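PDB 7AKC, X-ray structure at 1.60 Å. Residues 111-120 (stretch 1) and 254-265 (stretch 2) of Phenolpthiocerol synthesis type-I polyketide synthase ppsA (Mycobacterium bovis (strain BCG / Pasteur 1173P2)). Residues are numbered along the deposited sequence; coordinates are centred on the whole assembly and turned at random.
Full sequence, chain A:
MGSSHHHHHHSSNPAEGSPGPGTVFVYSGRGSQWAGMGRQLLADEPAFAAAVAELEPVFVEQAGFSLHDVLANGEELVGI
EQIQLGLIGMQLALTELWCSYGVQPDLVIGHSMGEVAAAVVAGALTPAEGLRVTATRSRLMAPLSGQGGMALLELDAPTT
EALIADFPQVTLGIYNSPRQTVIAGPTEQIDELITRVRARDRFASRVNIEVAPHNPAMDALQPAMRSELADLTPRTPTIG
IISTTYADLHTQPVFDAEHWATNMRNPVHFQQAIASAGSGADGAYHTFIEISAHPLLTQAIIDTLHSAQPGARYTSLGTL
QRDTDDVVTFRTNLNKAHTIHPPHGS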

# COMPACT_ATOMS: atom_id res chain seq x y z
N HIS A 111 0.80 1.00 2.86
CA HIS A 111 -0.05 0.83 1.68
C HIS A 111 0.67 -0.13 0.73
O HIS A 111 1.83 0.11 0.35
CB HIS A 111 -0.22 2.21 1.05
CG HIS A 111 -0.84 2.25 -0.31
ND1 HIS A 111 -0.09 2.01 -1.46
CD2 HIS A 111 -2.08 2.66 -0.68
CE1 HIS A 111 -0.92 2.22 -2.48
NE2 HIS A 111 -2.13 2.59 -2.05
N SER A 112 -0.00 -1.23 0.35
CA SER A 112 0.53 -2.21 -0.58
C SER A 112 1.94 -2.71 -0.13
O SER A 112 2.13 -3.03 1.04
CB SER A 112 0.48 -1.64 -2.01
OG SER A 112 1.03 -2.52 -2.99
N MET A 113 2.93 -2.69 -1.01
CA MET A 113 4.30 -3.10 -0.69
C MET A 113 4.93 -2.27 0.45
O MET A 113 5.89 -2.72 1.08
CB MET A 113 5.16 -3.08 -1.96
CG MET A 113 4.52 -3.78 -3.16
SD MET A 113 4.54 -5.58 -3.03
CE MET A 113 2.82 -5.91 -2.39
N GLY A 114 4.34 -1.12 0.78
CA GLY A 114 4.78 -0.24 1.86
C GLY A 114 4.57 -0.80 3.26
O GLY A 114 5.13 -0.26 4.22
N GLU A 115 3.73 -1.85 3.40
CA GLU A 115 3.48 -2.46 4.71
C GLU A 115 4.75 -3.11 5.27
O GLU A 115 4.90 -3.19 6.48
CB GLU A 115 2.30 -3.45 4.65
CG GLU A 115 1.96 -4.04 6.00
CD GLU A 115 0.49 -4.39 6.11
OE1 GLU A 115 0.19 -5.58 6.34
OE2 GLU A 115 -0.35 -3.47 5.98
N VAL A 116 5.71 -3.52 4.41
CA VAL A 116 7.00 -4.05 4.93
C VAL A 116 7.71 -2.95 5.72
O VAL A 116 8.10 -3.18 6.88
CB VAL A 116 7.92 -4.61 3.82
CG1 VAL A 116 9.32 -4.90 4.38
CG2 VAL A 116 7.32 -5.86 3.22
N ALA A 117 7.85 -1.75 5.13
CA ALA A 117 8.56 -0.66 5.82
C ALA A 117 7.84 -0.22 7.08
O ALA A 117 8.50 0.11 8.07
CB ALA A 117 8.75 0.52 4.88
N ALA A 118 6.50 -0.23 7.05
CA ALA A 118 5.68 0.13 8.20
C ALA A 118 5.88 -0.91 9.29
O ALA A 118 6.04 -0.54 10.45
CB ALA A 118 4.19 0.21 7.81
N ALA A 119 5.94 -2.21 8.94
CA ALA A 119 6.21 -3.26 9.94
C ALA A 119 7.58 -3.09 10.55
O ALA A 119 7.73 -3.38 11.73
CB ALA A 119 6.10 -4.65 9.32
N VAL A 120 8.58 -2.61 9.77
CA VAL A 120 9.92 -2.37 10.32
C VAL A 120 9.90 -1.19 11.29
O VAL A 120 10.48 -1.28 12.38
CB VAL A 120 10.97 -2.15 9.20
CG1 VAL A 120 12.31 -1.69 9.77
CG2 VAL A 120 11.15 -3.42 8.38
N VAL A 254 0.28 -11.48 12.72
CA VAL A 254 1.66 -11.78 13.00
C VAL A 254 2.31 -11.47 11.66
O VAL A 254 1.86 -11.98 10.62
CB VAL A 254 1.88 -13.25 13.42
N PHE A 255 3.34 -10.62 11.65
CA PHE A 255 3.97 -10.22 10.39
C PHE A 255 4.94 -11.27 9.83
O PHE A 255 6.09 -10.96 9.51
CB PHE A 255 4.63 -8.85 10.55
CG PHE A 255 3.57 -7.79 10.73
CD1 PHE A 255 2.90 -7.27 9.64
CD2 PHE A 255 3.19 -7.36 11.99
CE1 PHE A 255 1.91 -6.32 9.80
CE2 PHE A 255 2.19 -6.41 12.15
CZ PHE A 255 1.56 -5.89 11.05
N ASP A 256 4.46 -12.52 9.67
CA ASP A 256 5.26 -13.66 9.23
C ASP A 256 5.13 -13.93 7.71
O ASP A 256 4.47 -13.15 7.01
CB ASP A 256 4.86 -14.91 10.06
CG ASP A 256 3.38 -15.26 9.99
OD1 ASP A 256 2.66 -14.65 9.15
OD2 ASP A 256 2.93 -16.15 10.76
N ALA A 257 5.73 -15.04 7.22
CA ALA A 257 5.69 -15.47 5.82
C ALA A 257 4.27 -15.50 5.26
O ALA A 257 4.04 -15.00 4.16
CB ALA A 257 6.35 -16.84 5.67
N GLU A 258 3.31 -16.07 6.02
CA GLU A 258 1.91 -16.16 5.64
C GLU A 258 1.33 -14.77 5.45
O GLU A 258 0.66 -14.54 4.43
CB GLU A 258 1.08 -16.98 6.65
CG GLU A 258 -0.33 -17.26 6.15
CD GLU A 258 -0.43 -17.98 4.82
OE1 GLU A 258 -0.26 -19.22 4.80
OE2 GLU A 258 -0.67 -17.30 3.79
N HIS A 259 1.63 -13.83 6.38
CA HIS A 259 1.21 -12.45 6.25
C HIS A 259 1.74 -11.81 4.95
O HIS A 259 0.96 -11.17 4.26
CB HIS A 259 1.65 -11.59 7.44
CG HIS A 259 1.16 -10.17 7.33
ND1 HIS A 259 -0.14 -9.84 7.66
CD2 HIS A 259 1.79 -9.07 6.88
CE1 HIS A 259 -0.26 -8.55 7.41
NE2 HIS A 259 0.89 -8.04 6.95
N TRP A 260 3.04 -11.95 4.62
CA TRP A 260 3.57 -11.33 3.39
C TRP A 260 3.05 -11.98 2.10
O TRP A 260 2.74 -11.26 1.14
CB TRP A 260 5.11 -11.24 3.43
CG TRP A 260 5.57 -10.47 4.64
CD1 TRP A 260 6.27 -10.96 5.71
CD2 TRP A 260 5.22 -9.12 4.98
NE1 TRP A 260 6.40 -9.98 6.68
CE2 TRP A 260 5.76 -8.84 6.25
CE3 TRP A 260 4.46 -8.12 4.34
CZ2 TRP A 260 5.55 -7.63 6.90
CZ3 TRP A 260 4.30 -6.91 4.96
CH2 TRP A 260 4.83 -6.67 6.23
N ALA A 261 2.83 -13.31 2.12
CA ALA A 261 2.22 -14.02 0.97
C ALA A 261 0.77 -13.55 0.78
O ALA A 261 0.31 -13.34 -0.35
CB ALA A 261 2.24 -15.53 1.21
N THR A 262 0.05 -13.33 1.90
CA THR A 262 -1.34 -12.87 1.83
C THR A 262 -1.43 -11.43 1.39
O THR A 262 -2.28 -11.08 0.57
CB THR A 262 -2.01 -13.11 3.19
OG1 THR A 262 -2.11 -14.51 3.42
CG2 THR A 262 -3.39 -12.45 3.29
N ASN A 263 -0.55 -10.58 1.95
CA ASN A 263 -0.51 -9.14 1.68
C ASN A 263 -0.32 -8.81 0.19
O ASN A 263 -0.95 -7.89 -0.34
CB ASN A 263 0.55 -8.46 2.56
CG ASN A 263 0.92 -7.08 2.10
OD1 ASN A 263 1.84 -6.91 1.28
ND2 ASN A 263 0.14 -6.09 2.52
N MET A 264 0.53 -9.59 -0.47
CA MET A 264 0.83 -9.34 -1.91
C MET A 264 -0.38 -9.68 -2.80
O MET A 264 -0.45 -9.12 -3.89
CB MET A 264 2.06 -10.14 -2.35
CG MET A 264 1.82 -11.61 -2.54
SD MET A 264 3.36 -12.51 -2.81
CE MET A 264 4.12 -11.47 -4.06
N ARG A 265 -1.28 -10.55 -2.36
CA ARG A 265 -2.44 -10.98 -3.19
C ARG A 265 -3.70 -10.20 -2.80
O ARG A 265 -4.43 -9.79 -3.70
CB ARG A 265 -2.70 -12.48 -2.99
CG ARG A 265 -4.01 -13.00 -3.56
CD ARG A 265 -4.12 -12.75 -5.04
NE ARG A 265 -5.40 -13.19 -5.56
CZ ARG A 265 -6.48 -12.42 -5.66
NH1 ARG A 265 -6.43 -11.15 -5.29
NH2 ARG A 265 -7.59 -12.93 -6.14
O HOH W 1 3.62 -5.22 1.95

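The two stretches meet in a small, mostly apolar contact between two largely helical segments, organised around the Trp260 ring and fastened by one direct hydrogen bond and one bridging water. It joins parts of the chain at least 136 residues apart in sequence and buries 376 Å², summed over both sides.

The N-to-C directions of helix 115-120 and helix 257-265 make an angle of 144°, so the segments run roughly antiparallel. The register agrees: Met113 CA lies 7.2 Å from Met264 CA, Val116 CA 8.2 Å from Trp260 CA, and Ala119 CA 7.3 Å from Phe255 CA, so that one stretch is read forward as the other is read backward. The axes approach no closer than 12.2 Å, a wide spacing across which large side chains of the second stretch reach the first.

Trp260 fills much of this space. Its CA-to-CB bond points sideways, but with chi1 at -57° (m) the indole end comes nearer to stretch 1. Val116 CG2 sits over one face of the six-membered ring, 3.9 Å from the centroid and only 20° off the normal, which is CH-pi geometry; its closest ring atom is Trp260 CZ3, at 3.6 Å. The ring edge is used as well. Ala119 CB packs 3.9 Å from Trp260 CZ2, and Glu115 O lies 3.5 Å from Trp260 CH2, near the ring plane. Glu115 O is already the acceptor for Ala119 N at 2.8 Å within its own helix. At the other end of the indole, Trp260 NE1 donates a weak hydrogen bond to Phe255 O (3.0 Å, 128°), a link back to the residue that precedes the helix cap.

Ala119 also meets Phe255: its CB lies over one face of the phenyl ring, 4.1 Å from Phe255 CD1. Both CA-to-CB bonds point toward the opposing stretch, and the short methyl of Ala119 touches both aromatic side chains.

The polar fastening comes from Glu115, whose CA-to-CB bond points toward stretch 2 and whose side chain is extended (chi1 and chi2 both t). His259 NE2 donates to Glu115 OE1 at 2.6 Å with an N-H...O angle of 141°, a short but somewhat bent bond in which the carboxylate oxygen lies near the imidazole plane. Glu115 OE1 also lies at the edge of the Phe255 ring, 3.9 Å from Phe255 CE1. His259 is held from its backbone too, since His259 N donates to Asp256 OD1 (3.1 Å, 161°), the capping bond at the start of the helix.

Toward the start of stretch 1 and the end of stretch 2, the contact is partly solvent-mediated. Ser112 O and Asn263 OD1 are 3.9 Å apart, and both are acceptors; water 1 resolves the mismatch by donating to Ser112 O at 2.8 Å and to Asn263 OD1 at 2.5 Å. Beside it, Met113 begins with its CA-to-CB bond pointing away, yet its end comes nearer, bringing Met113 CE to 4.3 Å from Met264 CB and 3.9 Å from Asn263 OD1.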